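Local coordinates for protein MTH0777 (PDB 1KJN) that is of unknown function, belongs to the DUF1890 family, and forms a two-chain assembly of subunits with a Rossmann-like parallel alpha/beta fold, at residues 24-29 against 52-57; 19-24 against 85-90; 123-126 against 132-135; 107-112 against 143-148. All blocks are in the same frame, centred on the assembly; numbering follows the deposited sequence.

Contact 1 of 4, residues 24-29 against 52-57; sequences LAIYTS and QVADPE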
loop_
_atom_site.group_PDB
_atom_site.type_symbol
_atom_site.label_atom_id
_atom_site.label_comp_id
_atom_site.label_asym_id
_atom_site.label_seq_id
_atom_site.Cartn_x
_atom_site.Cartn_y
_atom_site.Cartn_z
ATOM N N LEU A 24 -6.308 -0.144 -0.779
ATOM C CA LEU A 24 -7.770 -0.214 -0.775
ATOM C C LEU A 24 -8.322 -1.085 0.362
ATOM O O LEU A 24 -9.420 -0.847 0.861
ATOM C CB LEU A 24 -8.270 -0.727 -2.115
ATOM C CG LEU A 24 -8.227 0.296 -3.242
ATOM C CD1 LEU A 24 -8.584 -0.401 -4.542
ATOM C CD2 LEU A 24 -9.171 1.482 -2.938
ATOM N N ALA A 25 -7.571 -2.103 0.754
ATOM C CA ALA A 25 -7.989 -2.976 1.851
ATOM C C ALA A 25 -8.032 -2.122 3.123
ATOM O O ALA A 25 -9.009 -2.143 3.875
ATOM C CB ALA A 25 -6.990 -4.128 2.018
ATOM N N ILE A 26 -6.997 -1.309 3.298
ATOM C CA ILE A 26 -6.905 -0.448 4.462
ATOM C C ILE A 26 -7.991 0.631 4.392
ATOM O O ILE A 26 -8.569 0.989 5.415
ATOM C CB ILE A 26 -5.494 0.215 4.544
ATOM C CG1 ILE A 26 -4.408 -0.850 4.747
ATOM C CG2 ILE A 26 -5.441 1.250 5.660
ATOM C CD1 ILE A 26 -2.998 -0.259 4.795
ATOM N N TYR A 27 -8.244 1.155 3.188
ATOM C CA TYR A 27 -9.265 2.183 2.985
ATOM C C TYR A 27 -10.658 1.642 3.346
ATOM O O TYR A 27 -11.425 2.299 4.035
ATOM C CB TYR A 27 -9.273 2.664 1.527
ATOM C CG TYR A 27 -10.268 3.781 1.275
ATOM C CD1 TYR A 27 -11.541 3.511 0.756
ATOM C CD2 TYR A 27 -9.952 5.106 1.585
ATOM C CE1 TYR A 27 -12.485 4.549 0.558
ATOM C CE2 TYR A 27 -10.875 6.147 1.383
ATOM C CZ TYR A 27 -12.135 5.865 0.874
ATOM O OH TYR A 27 -13.021 6.890 0.644
ATOM N N THR A 28 -10.962 0.438 2.878
ATOM C CA THR A 28 -12.248 -0.200 3.143
ATOM C C THR A 28 -12.387 -0.509 4.635
ATOM O O THR A 28 -13.443 -0.263 5.207
ATOM C CB THR A 28 -12.391 -1.488 2.331
ATOM O OG1 THR A 28 -12.096 -1.200 0.961
ATOM C CG2 THR A 28 -13.831 -2.060 2.426
ATOM N N SER A 29 -11.310 -0.978 5.271
ATOM C CA SER A 29 -11.356 -1.296 6.701
ATOM C C SER A 29 -11.629 -0.041 7.535
ATOM O O SER A 29 -12.343 -0.081 8.541
ATOM C CB SER A 29 -10.065 -1.963 7.167
ATOM O OG SER A 29 -10.076 -2.154 8.578
ATOM N N GLN A 52 0.724 -4.319 7.617
ATOM C CA GLN A 52 1.409 -3.886 8.833
ATOM C C GLN A 52 2.401 -2.754 8.603
ATOM O O GLN A 52 2.535 -1.876 9.452
ATOM C CB GLN A 52 2.134 -5.054 9.500
ATOM C CG GLN A 52 1.220 -6.055 10.169
ATOM C CD GLN A 52 1.845 -7.450 10.285
ATOM O OE1 GLN A 52 1.147 -8.438 10.532
ATOM N NE2 GLN A 52 3.164 -7.534 10.088
ATOM N N VAL A 53 3.127 -2.780 7.488
ATOM C CA VAL A 53 4.062 -1.693 7.243
ATOM C C VAL A 53 3.334 -0.437 6.740
ATOM O O VAL A 53 3.788 0.674 7.007
ATOM C CB VAL A 53 5.250 -2.103 6.311
ATOM C CG1 VAL A 53 5.966 -3.345 6.863
ATOM C CG2 VAL A 53 4.782 -2.321 4.907
ATOM N N ALA A 54 2.184 -0.605 6.074
ATOM C CA ALA A 54 1.417 0.554 5.586
ATOM C C ALA A 54 0.611 1.258 6.688
ATOM O O ALA A 54 0.221 2.414 6.535
ATOM C CB ALA A 54 0.497 0.170 4.429
ATOM N N ASP A 55 0.394 0.567 7.803
ATOM C CA ASP A 55 -0.358 1.091 8.940
ATOM C C ASP A 55 0.433 0.617 10.169
ATOM O O ASP A 55 -0.057 -0.155 10.985
ATOM C CB ASP A 55 -1.787 0.503 8.914
ATOM C CG ASP A 55 -2.691 1.033 10.041
ATOM O OD1 ASP A 55 -2.351 2.041 10.700
ATOM O OD2 ASP A 55 -3.774 0.441 10.246
ATOM N N PRO A 56 1.665 1.130 10.340
ATOM C CA PRO A 56 2.515 0.738 11.469
ATOM C C PRO A 56 1.930 0.907 12.862
ATOM O O PRO A 56 2.340 0.204 13.783
ATOM C CB PRO A 56 3.784 1.563 11.248
ATOM C CG PRO A 56 3.286 2.767 10.555
ATOM C CD PRO A 56 2.311 2.190 9.556
ATOM N N GLU A 57 0.965 1.810 13.031
ATOM C CA GLU A 57 0.357 1.981 14.355
ATOM C C GLU A 57 -0.932 1.173 14.564
ATOM O O GLU A 57 -1.533 1.232 15.638
ATOM C CB GLU A 57 0.112 3.463 14.688
ATOM C CG GLU A 57 1.370 4.262 15.048
ATOM C CD GLU A 57 2.218 3.593 16.127
ATOM O OE1 GLU A 57 1.660 3.131 17.158
ATOM O OE2 GLU A 57 3.454 3.524 15.938
#

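Contact 2 of 4, residues 19-24 against 85-90; sequences PVQIPL and FVPNDA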
loop_
_atom_site.group_PDB
_atom_site.type_symbol
_atom_site.label_atom_id
_atom_site.label_comp_id
_atom_site.label_asym_id
_atom_site.label_seq_id
_atom_site.Cartn_x
_atom_site.Cartn_y
_atom_site.Cartn_z
ATOM N N PRO A 19 -0.671 -2.984 -7.050
ATOM C CA PRO A 19 -0.432 -1.989 -6.008
ATOM C C PRO A 19 -1.683 -1.368 -5.398
ATOM O O PRO A 19 -1.589 -0.727 -4.344
ATOM C CB PRO A 19 0.461 -0.959 -6.698
ATOM C CG PRO A 19 0.229 -1.201 -8.175
ATOM C CD PRO A 19 0.082 -2.678 -8.277
ATOM N N VAL A 20 -2.856 -1.577 -6.007
ATOM C CA VAL A 20 -4.067 -1.000 -5.418
ATOM C C VAL A 20 -4.650 -1.814 -4.272
ATOM O O VAL A 20 -5.371 -1.251 -3.436
ATOM C CB VAL A 20 -5.237 -0.797 -6.430
ATOM C CG1 VAL A 20 -4.840 0.153 -7.553
ATOM C CG2 VAL A 20 -5.751 -2.151 -6.952
ATOM N N GLN A 21 -4.280 -3.096 -4.170
ATOM C CA GLN A 21 -4.890 -3.951 -3.147
ATOM C C GLN A 21 -4.713 -3.582 -1.691
ATOM O O GLN A 21 -5.692 -3.280 -1.016
ATOM C CB GLN A 21 -4.559 -5.427 -3.352
ATOM C CG GLN A 21 -5.500 -6.326 -2.564
ATOM C CD GLN A 21 -5.228 -7.810 -2.769
ATOM O OE1 GLN A 21 -6.078 -8.648 -2.474
ATOM N NE2 GLN A 21 -4.035 -8.143 -3.264
ATOM N N ILE A 22 -3.484 -3.612 -1.189
ATOM C CA ILE A 22 -3.255 -3.272 0.213
ATOM C C ILE A 22 -3.852 -1.899 0.559
ATOM O O ILE A 22 -4.648 -1.796 1.486
ATOM C CB ILE A 22 -1.750 -3.329 0.580
ATOM C CG1 ILE A 22 -1.225 -4.723 0.259
ATOM C CG2 ILE A 22 -1.527 -2.976 2.053
ATOM C CD1 ILE A 22 -2.073 -5.841 0.810
ATOM N N PRO A 23 -3.543 -0.857 -0.234
ATOM C CA PRO A 23 -4.106 0.467 0.079
ATOM C C PRO A 23 -5.637 0.473 0.186
ATOM O O PRO A 23 -6.189 1.009 1.140
ATOM C CB PRO A 23 -3.625 1.324 -1.086
ATOM C CG PRO A 23 -2.236 0.765 -1.333
ATOM C CD PRO A 23 -2.537 -0.756 -1.311
ATOM N N LEU A 24 -6.308 -0.144 -0.779
ATOM C CA LEU A 24 -7.770 -0.214 -0.775
ATOM C C LEU A 24 -8.322 -1.085 0.362
ATOM O O LEU A 24 -9.420 -0.847 0.861
ATOM C CB LEU A 24 -8.270 -0.727 -2.115
ATOM C CG LEU A 24 -8.227 0.296 -3.242
ATOM C CD1 LEU A 24 -8.584 -0.401 -4.542
ATOM C CD2 LEU A 24 -9.171 1.482 -2.938
ATOM N N PHE A 85 -11.377 -9.339 -1.401
ATOM C CA PHE A 85 -10.745 -8.766 -2.585
ATOM C C PHE A 85 -10.437 -9.943 -3.474
ATOM O O PHE A 85 -9.898 -10.955 -3.011
ATOM C CB PHE A 85 -9.462 -8.004 -2.212
ATOM C CG PHE A 85 -9.734 -6.656 -1.643
ATOM C CD1 PHE A 85 -10.085 -6.512 -0.306
ATOM C CD2 PHE A 85 -9.667 -5.525 -2.453
ATOM C CE1 PHE A 85 -10.367 -5.261 0.220
ATOM C CE2 PHE A 85 -9.949 -4.271 -1.938
ATOM C CZ PHE A 85 -10.300 -4.129 -0.595
ATOM N N VAL A 86 -10.784 -9.822 -4.748
ATOM C CA VAL A 86 -10.608 -10.934 -5.676
ATOM C C VAL A 86 -9.870 -10.594 -6.971
ATOM O O VAL A 86 -10.469 -10.128 -7.938
ATOM C CB VAL A 86 -11.995 -11.538 -6.019
ATOM C CG1 VAL A 86 -11.831 -12.863 -6.738
ATOM C CG2 VAL A 86 -12.824 -11.724 -4.746
ATOM N N PRO A 87 -8.541 -10.724 -6.960
ATOM C CA PRO A 87 -7.704 -10.447 -8.139
ATOM C C PRO A 87 -7.585 -11.699 -9.013
ATOM O O PRO A 87 -7.051 -11.637 -10.125
ATOM C CB PRO A 87 -6.322 -10.133 -7.540
ATOM C CG PRO A 87 -6.552 -9.960 -6.076
ATOM C CD PRO A 87 -7.727 -10.812 -5.735
ATOM N N ASN A 88 -8.045 -12.843 -8.512
ATOM C CA ASN A 88 -7.916 -14.073 -9.290
ATOM C C ASN A 88 -8.693 -15.265 -8.733
ATOM O O ASN A 88 -9.289 -15.178 -7.664
ATOM C CB ASN A 88 -6.430 -14.448 -9.393
ATOM C CG ASN A 88 -5.770 -14.583 -8.030
ATOM O OD1 ASN A 88 -6.426 -14.904 -7.037
ATOM N ND2 ASN A 88 -4.466 -14.342 -7.979
ATOM N N ASP A 89 -8.558 -16.404 -9.416
ATOM C CA ASP A 89 -9.227 -17.656 -9.051
ATOM C C ASP A 89 -8.965 -18.104 -7.628
ATOM O O ASP A 89 -9.895 -18.467 -6.934
ATOM C CB ASP A 89 -8.834 -18.807 -10.004
ATOM C CG ASP A 89 -9.417 -18.654 -11.410
ATOM O OD1 ASP A 89 -10.331 -17.825 -11.628
ATOM O OD2 ASP A 89 -8.947 -19.376 -12.311
ATOM N N ALA A 90 -7.703 -18.095 -7.200
ATOM C CA ALA A 90 -7.387 -18.536 -5.850
ATOM C C ALA A 90 -8.121 -17.676 -4.842
ATOM O O ALA A 90 -8.682 -18.199 -3.890
ATOM C CB ALA A 90 -5.875 -18.500 -5.581
#

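Contact 3 of 4, residues 123-126 against 132-135; sequences NEIM and EIIA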
loop_
_atom_site.group_PDB
_atom_site.type_symbol
_atom_site.label_atom_id
_atom_site.label_comp_id
_atom_site.label_asym_id
_atom_site.label_seq_id
_atom_site.Cartn_x
_atom_site.Cartn_y
_atom_site.Cartn_z
ATOM N N ASN A 123 -18.616 -13.758 -13.090
ATOM C CA ASN A 123 -19.549 -14.873 -13.303
ATOM C C ASN A 123 -19.394 -15.930 -12.224
ATOM O O ASN A 123 -20.380 -16.407 -11.662
ATOM C CB ASN A 123 -19.342 -15.500 -14.677
ATOM C CG ASN A 123 -19.756 -14.582 -15.792
ATOM O OD1 ASN A 123 -20.662 -13.767 -15.628
ATOM N ND2 ASN A 123 -19.085 -14.691 -16.933
ATOM N N GLU A 124 -18.143 -16.235 -11.895
ATOM C CA GLU A 124 -17.823 -17.223 -10.880
ATOM C C GLU A 124 -18.464 -16.910 -9.526
ATOM O O GLU A 124 -19.087 -17.781 -8.913
ATOM C CB GLU A 124 -16.307 -17.351 -10.738
ATOM C CG GLU A 124 -15.849 -18.247 -9.590
ATOM C CD GLU A 124 -16.233 -19.709 -9.768
ATOM O OE1 GLU A 124 -17.353 -20.009 -10.227
ATOM O OE2 GLU A 124 -15.400 -20.568 -9.432
ATOM N N ILE A 125 -18.319 -15.669 -9.067
ATOM C CA ILE A 125 -18.894 -15.242 -7.797
ATOM C C ILE A 125 -20.426 -15.278 -7.846
ATOM O O ILE A 125 -21.062 -15.664 -6.869
ATOM C CB ILE A 125 -18.418 -13.816 -7.407
ATOM C CG1 ILE A 125 -16.899 -13.806 -7.160
ATOM C CG2 ILE A 125 -19.181 -13.315 -6.190
ATOM C CD1 ILE A 125 -16.432 -14.664 -5.958
HETATM N N MSE A 126 -21.005 -14.889 -8.983
HETATM C CA MSE A 126 -22.463 -14.891 -9.165
HETATM C C MSE A 126 -23.070 -16.296 -9.126
HETATM O O MSE A 126 -24.136 -16.508 -8.549
HETATM C CB MSE A 126 -22.840 -14.252 -10.500
HETATM C CG MSE A 126 -22.490 -12.793 -10.624
HETATM SE SE MSE A 126 -23.305 -11.990 -12.179
HETATM C CE MSE A 126 -24.629 -10.937 -11.254
ATOM N N GLU A 132 -22.809 -9.178 -2.852
ATOM C CA GLU A 132 -22.864 -7.922 -3.567
ATOM C C GLU A 132 -21.483 -7.830 -4.237
ATOM O O GLU A 132 -20.467 -8.201 -3.637
ATOM C CB GLU A 132 -23.067 -6.774 -2.580
ATOM C CG GLU A 132 -23.931 -5.641 -3.116
ATOM C CD GLU A 132 -25.415 -5.961 -3.051
ATOM O OE1 GLU A 132 -25.930 -6.202 -1.934
ATOM O OE2 GLU A 132 -26.066 -5.961 -4.115
ATOM N N ILE A 133 -21.453 -7.353 -5.475
ATOM C CA ILE A 133 -20.219 -7.265 -6.244
ATOM C C ILE A 133 -19.783 -5.867 -6.705
ATOM O O ILE A 133 -20.588 -5.077 -7.219
ATOM C CB ILE A 133 -20.328 -8.159 -7.504
ATOM C CG1 ILE A 133 -20.583 -9.613 -7.097
ATOM C CG2 ILE A 133 -19.065 -8.045 -8.361
ATOM C CD1 ILE A 133 -20.912 -10.533 -8.257
ATOM N N ILE A 134 -18.505 -5.568 -6.495
ATOM C CA ILE A 134 -17.900 -4.315 -6.957
ATOM C C ILE A 134 -16.783 -4.772 -7.875
ATOM O O ILE A 134 -15.900 -5.531 -7.454
ATOM C CB ILE A 134 -17.277 -3.481 -5.817
ATOM C CG1 ILE A 134 -18.372 -2.794 -5.008
ATOM C CG2 ILE A 134 -16.352 -2.396 -6.400
ATOM C CD1 ILE A 134 -17.842 -2.061 -3.805
ATOM N N ALA A 135 -16.836 -4.363 -9.134
ATOM C CA ALA A 135 -15.803 -4.762 -10.076
ATOM C C ALA A 135 -15.260 -3.587 -10.878
ATOM O O ALA A 135 -15.990 -2.639 -11.191
ATOM C CB ALA A 135 -16.333 -5.841 -11.001
#

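Contact 4 of 4, residues 107-112 against 143-148; sequences LAIIFD and APLRVR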
loop_
_atom_site.group_PDB
_atom_site.type_symbol
_atom_site.label_atom_id
_atom_site.label_comp_id
_atom_site.label_asym_id
_atom_site.label_seq_id
_atom_site.Cartn_x
_atom_site.Cartn_y
_atom_site.Cartn_z
ATOM N N LEU A 107 -19.354 -9.218 0.509
ATOM C CA LEU A 107 -18.967 -8.318 -0.561
ATOM C C LEU A 107 -17.713 -8.768 -1.276
ATOM O O LEU A 107 -16.682 -9.036 -0.649
ATOM C CB LEU A 107 -18.754 -6.900 -0.017
ATOM C CG LEU A 107 -18.164 -5.892 -1.011
ATOM C CD1 LEU A 107 -19.128 -5.666 -2.170
ATOM C CD2 LEU A 107 -17.825 -4.578 -0.319
ATOM N N ALA A 108 -17.812 -8.855 -2.598
ATOM C CA ALA A 108 -16.679 -9.239 -3.421
ATOM C C ALA A 108 -16.206 -8.003 -4.154
ATOM O O ALA A 108 -17.019 -7.297 -4.750
ATOM C CB ALA A 108 -17.077 -10.279 -4.402
ATOM N N ILE A 109 -14.902 -7.730 -4.087
ATOM C CA ILE A 109 -14.304 -6.581 -4.773
ATOM C C ILE A 109 -13.352 -7.213 -5.800
ATOM O O ILE A 109 -12.270 -7.730 -5.468
ATOM C CB ILE A 109 -13.579 -5.658 -3.772
ATOM C CG1 ILE A 109 -14.621 -4.982 -2.867
ATOM C CG2 ILE A 109 -12.728 -4.601 -4.503
ATOM C CD1 ILE A 109 -14.055 -4.195 -1.700
ATOM N N ILE A 110 -13.841 -7.267 -7.030
ATOM C CA ILE A 110 -13.142 -7.879 -8.145
ATOM C C ILE A 110 -12.394 -6.884 -9.008
ATOM O O ILE A 110 -12.960 -5.884 -9.439
ATOM C CB ILE A 110 -14.145 -8.671 -9.001
ATOM C CG1 ILE A 110 -14.823 -9.727 -8.114
ATOM C CG2 ILE A 110 -13.455 -9.258 -10.238
ATOM C CD1 ILE A 110 -15.918 -10.534 -8.791
ATOM N N PHE A 111 -11.125 -7.183 -9.282
ATOM C CA PHE A 111 -10.318 -6.288 -10.086
ATOM C C PHE A 111 -9.212 -6.953 -10.878
ATOM O O PHE A 111 -8.586 -7.914 -10.435
ATOM C CB PHE A 111 -9.731 -5.172 -9.216
ATOM C CG PHE A 111 -8.790 -5.658 -8.152
ATOM C CD1 PHE A 111 -9.278 -6.272 -6.997
ATOM C CD2 PHE A 111 -7.415 -5.527 -8.316
ATOM C CE1 PHE A 111 -8.407 -6.756 -6.015
ATOM C CE2 PHE A 111 -6.534 -6.006 -7.347
ATOM C CZ PHE A 111 -7.030 -6.623 -6.191
ATOM N N ASP A 112 -8.987 -6.405 -12.067
ATOM C CA ASP A 112 -7.958 -6.839 -12.994
ATOM C C ASP A 112 -8.059 -5.841 -14.157
ATOM O O ASP A 112 -9.114 -5.237 -14.366
ATOM C CB ASP A 112 -8.237 -8.268 -13.478
ATOM C CG ASP A 112 -7.072 -8.854 -14.255
ATOM O OD1 ASP A 112 -6.261 -9.579 -13.654
ATOM O OD2 ASP A 112 -6.966 -8.588 -15.465
ATOM N N ALA A 143 -8.647 4.915 -7.828
ATOM C CA ALA A 143 -9.851 5.732 -8.021
ATOM C C ALA A 143 -11.161 5.054 -8.396
ATOM O O ALA A 143 -12.118 5.174 -7.654
ATOM C CB ALA A 143 -9.567 6.920 -8.937
ATOM N N PRO A 144 -11.202 4.258 -9.478
ATOM C CA PRO A 144 -12.464 3.597 -9.864
ATOM C C PRO A 144 -13.056 2.770 -8.731
ATOM O O PRO A 144 -14.252 2.877 -8.409
ATOM C CB PRO A 144 -12.051 2.663 -11.004
ATOM C CG PRO A 144 -10.776 3.239 -11.508
ATOM C CD PRO A 144 -10.085 3.779 -10.304
ATOM N N LEU A 145 -12.214 1.925 -8.143
ATOM C CA LEU A 145 -12.644 1.079 -7.048
ATOM C C LEU A 145 -13.007 1.902 -5.839
ATOM O O LEU A 145 -14.017 1.634 -5.193
ATOM C CB LEU A 145 -11.549 0.073 -6.671
ATOM C CG LEU A 145 -11.324 -1.036 -7.706
ATOM C CD1 LEU A 145 -10.018 -1.735 -7.439
ATOM C CD2 LEU A 145 -12.490 -2.026 -7.654
ATOM N N ARG A 146 -12.173 2.892 -5.525
ATOM C CA ARG A 146 -12.405 3.721 -4.350
ATOM C C ARG A 146 -13.767 4.404 -4.381
ATOM O O ARG A 146 -14.466 4.423 -3.374
ATOM C CB ARG A 146 -11.277 4.751 -4.186
ATOM C CG ARG A 146 -11.398 5.657 -2.958
ATOM C CD ARG A 146 -12.164 6.960 -3.283
ATOM N NE ARG A 146 -12.297 7.831 -2.120
ATOM C CZ ARG A 146 -11.305 8.548 -1.591
ATOM N NH1 ARG A 146 -10.088 8.519 -2.125
ATOM N NH2 ARG A 146 -11.514 9.257 -0.486
ATOM N N VAL A 147 -14.124 4.987 -5.526
ATOM C CA VAL A 147 -15.414 5.660 -5.675
ATOM C C VAL A 147 -16.555 4.650 -5.539
ATOM O O VAL A 147 -17.550 4.902 -4.858
ATOM C CB VAL A 147 -15.534 6.365 -7.044
ATOM C CG1 VAL A 147 -16.915 6.956 -7.194
ATOM C CG2 VAL A 147 -14.496 7.459 -7.152
ATOM N N ARG A 148 -16.419 3.511 -6.203
ATOM C CA ARG A 148 -17.454 2.488 -6.093
ATOM C C ARG A 148 -17.578 1.937 -4.663
ATOM O O ARG A 148 -18.668 1.579 -4.248
ATOM C CB ARG A 148 -17.220 1.382 -7.118
ATOM C CG ARG A 148 -17.514 1.873 -8.514
ATOM C CD ARG A 148 -16.877 1.035 -9.607
ATOM N NE ARG A 148 -16.436 1.939 -10.669
ATOM C CZ ARG A 148 -15.882 1.569 -11.818
ATOM N NH1 ARG A 148 -15.685 0.287 -12.084
ATOM N NH2 ARG A 148 -15.555 2.495 -12.716
#

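Contact 1 of 4, residues 24-29 against 52-57
Ile26 of helix 21-34 reaches Ala54 and Asp55 at the C-terminal end of helix 45-54, joining two helices of the Rossmann-like alpha/beta fold. Along residues 24-29, Ala25 packs on Met11 of strand 8-12, and Ile26 is the residue that crosses to 52-57. Its CG1 lies anti to the carbonyl carbon (chi1 -64°), and with chi2 extended the delta methyl becomes the leading point, so that CD1 meets Ala54 CB at 3.5 Å. The same CD1 lies loosely, 4.4 Å, from Asp55 CB, beside the methylene and not the carboxylate. Ala54 of the second subunit packs on Ile26 as well, which makes this small apolar patch part of the dimer interface.

Asp55 is where the chain leaves helical geometry, and its carboxylate has three partners: the backbone N of Tyr60 for OD2, and for OD1 the backbone N of Ile59 and the hydroxyl of Tyr60 of the second subunit. These bonds, none from 24-29, probably stabilise a buried, ionised carboxylate. Next along the helix, Tyr27 OH bonds to Asp150 OD1. Thr28 turns its hydroxyl back on its own helix: OG1 reaches Leu24 O at 2.7 Å, tilted 29° from the carbonyl plane, on the face opposite to that used by Thr28 N. Ser29, last of the six, bonds through OG to the backbone oxygen of Tyr60.

Contact 2 of 4, residues 19-24 against 85-90
At the switch point of the Rossmann-like sheet, the N-terminal part of helix 21-34 lies against the C-terminal end of strand 81-86, and Gln21 and Leu24 meet Phe85 and Pro87. Gln21 sends its CG anti to the backbone N (chi1 -163°) and continues extended; its side chain and that of Phe85 run past each other in opposite directions, with amide and ring planes 55° apart. OE1 comes to 3.5 Å from Phe85 CB and 3.9 Å from Pro87 CG. The amide's real hydrogen-bond partners belong to the loop after strand 8-12: Gly14 N for OE1 and Cys15 O for NE2. With alanine in place of Gln21, these two backbone groups would probably lose their mates, and a gap would open beside Phe85 and Pro87. The far end of the Phe85 ring reaches the helix backbone, CE2 at 3.9 Å from Leu24 CB and CZ at 3.7 Å from Leu24 O. Beyond the strand, Asn88 N-caps helix 89-102 through OD1 to Ala91 N. Phe85 faces helix 21-34, whereas Val86 points away to Ala92 and Leu95 of helix 89-102. Neighbouring strands 8-12 and 81-86 send their following helices to opposite faces of the sheet, the topological switch point typical of 321456 Rossmann-like topology.

Contact 3 of 4, residues 123-126 against 132-135
Ile133 of strand 132-136 pushes its delta methyl against Ile125 and Met126 of helix 115-128, within the beta-alpha-beta unit formed by strand 105-111, that helix and strand 132-136. All contacts between the two segments are apolar. Ile133 has CG1 anti to the carbonyl carbon (chi1 -59°) and an extended chi2, which brings CD1 out from the sheet as the foremost atom. It comes to 3.6 Å from CG of Met126, a selenomethionine, and to 3.9 Å from Ile125 CG2. The two side chains differ in how they meet it: Met126 runs across Ile133 at about a right angle and touches through its CG methylene, whereas Ile125 passes at a slant and offers its branch methyl, which also lies 4.1 Å from Ile133 CG1. The longer arm of Ile125 leads away from the strand segment, and its side chain packs on Ala108 and Ile110 of strand 105-111.

Polar bonds do not cross between helix and strand here. They run instead within the sheet, where Glu132 and Ile134 pair through their backbones with strand 105-111, and within the helix, where Glu124 O receives the hydroxyl of Thr128. Met126 is exposed and Ile125 buried, so Ile133 sits at the margin of the hydrophobic layer. With methyl and methylene groups alone in contact, the helix is held over the strand by shape and exclusion of water, not by directional bonds.

Contact 4 of 4, residues 107-112 against 143-148
Leu145 of helix 143-153 sets its forked end on strand 105-111, one branch against Ile109 and the other against Phe111. The helix segment runs nearly antiparallel to the strand, at 161°, with the axes 10.5 Å apart. Leu145 CG lies anti to the carbonyl carbon (chi1 -71°), which directs both delta methyls to the sheet. CD2 meets Ile109 CG2 at 4.1 Å, the two side chains slanting across each other. CD1 touches Phe111 CB at 3.9 Å, and here the side chains cross at about a right angle.

The Phe111 ring does not follow its CB towards the helix. Its chi1 of 63° places CG in the crowded position between backbone N and carbonyl carbon, so the ring is carried off to the side, where it packs on Gln21, Val20 and Pro87. Ile109 O lies in the ring plane at its edge. Ile110, between the two, points the other way and packs on Leu121 of helix 115-128.

On the helix, Pro144 CB sits 3.9 Å above one face of the Arg148 guanidinium, toward its rim, while Arg148 NH1 bonds to Ala135 O of strand 132-136, outermost within the chain. Leu145 also packs on Leu24, joining helices 21-34 and 143-153 on one face of the sheet. With helix 115-128 on the opposite face, the arrangement is that of a three-layer alpha/beta/alpha sandwich of Rossmann-like type.

From the N terminus, contact 2 opens at residues 19-24, and contact 1 follows on helix 21-34, sharing Leu24. Contact 1 closes first, at the end of helix 45-54, and sits inside the longer loop that contact 2 completes at strand 81-86. The second half of the chain repeats this pattern: contact 4 starts on strand 105-111, contact 3 closes the short helix-to-strand turn within it, and contact 4 ends on helix 143-153. No loops cross; the two nested pairs follow in series. They are joined through the sheet, where Val86 N probably bonds to Ile109 O at 2.7 Å, and where helices 21-34 and 143-153 meet. Strands 105-111 and 132-136 pair between contacts 3 and 4. Contacts 1, 2 and 4 also touch the second subunit.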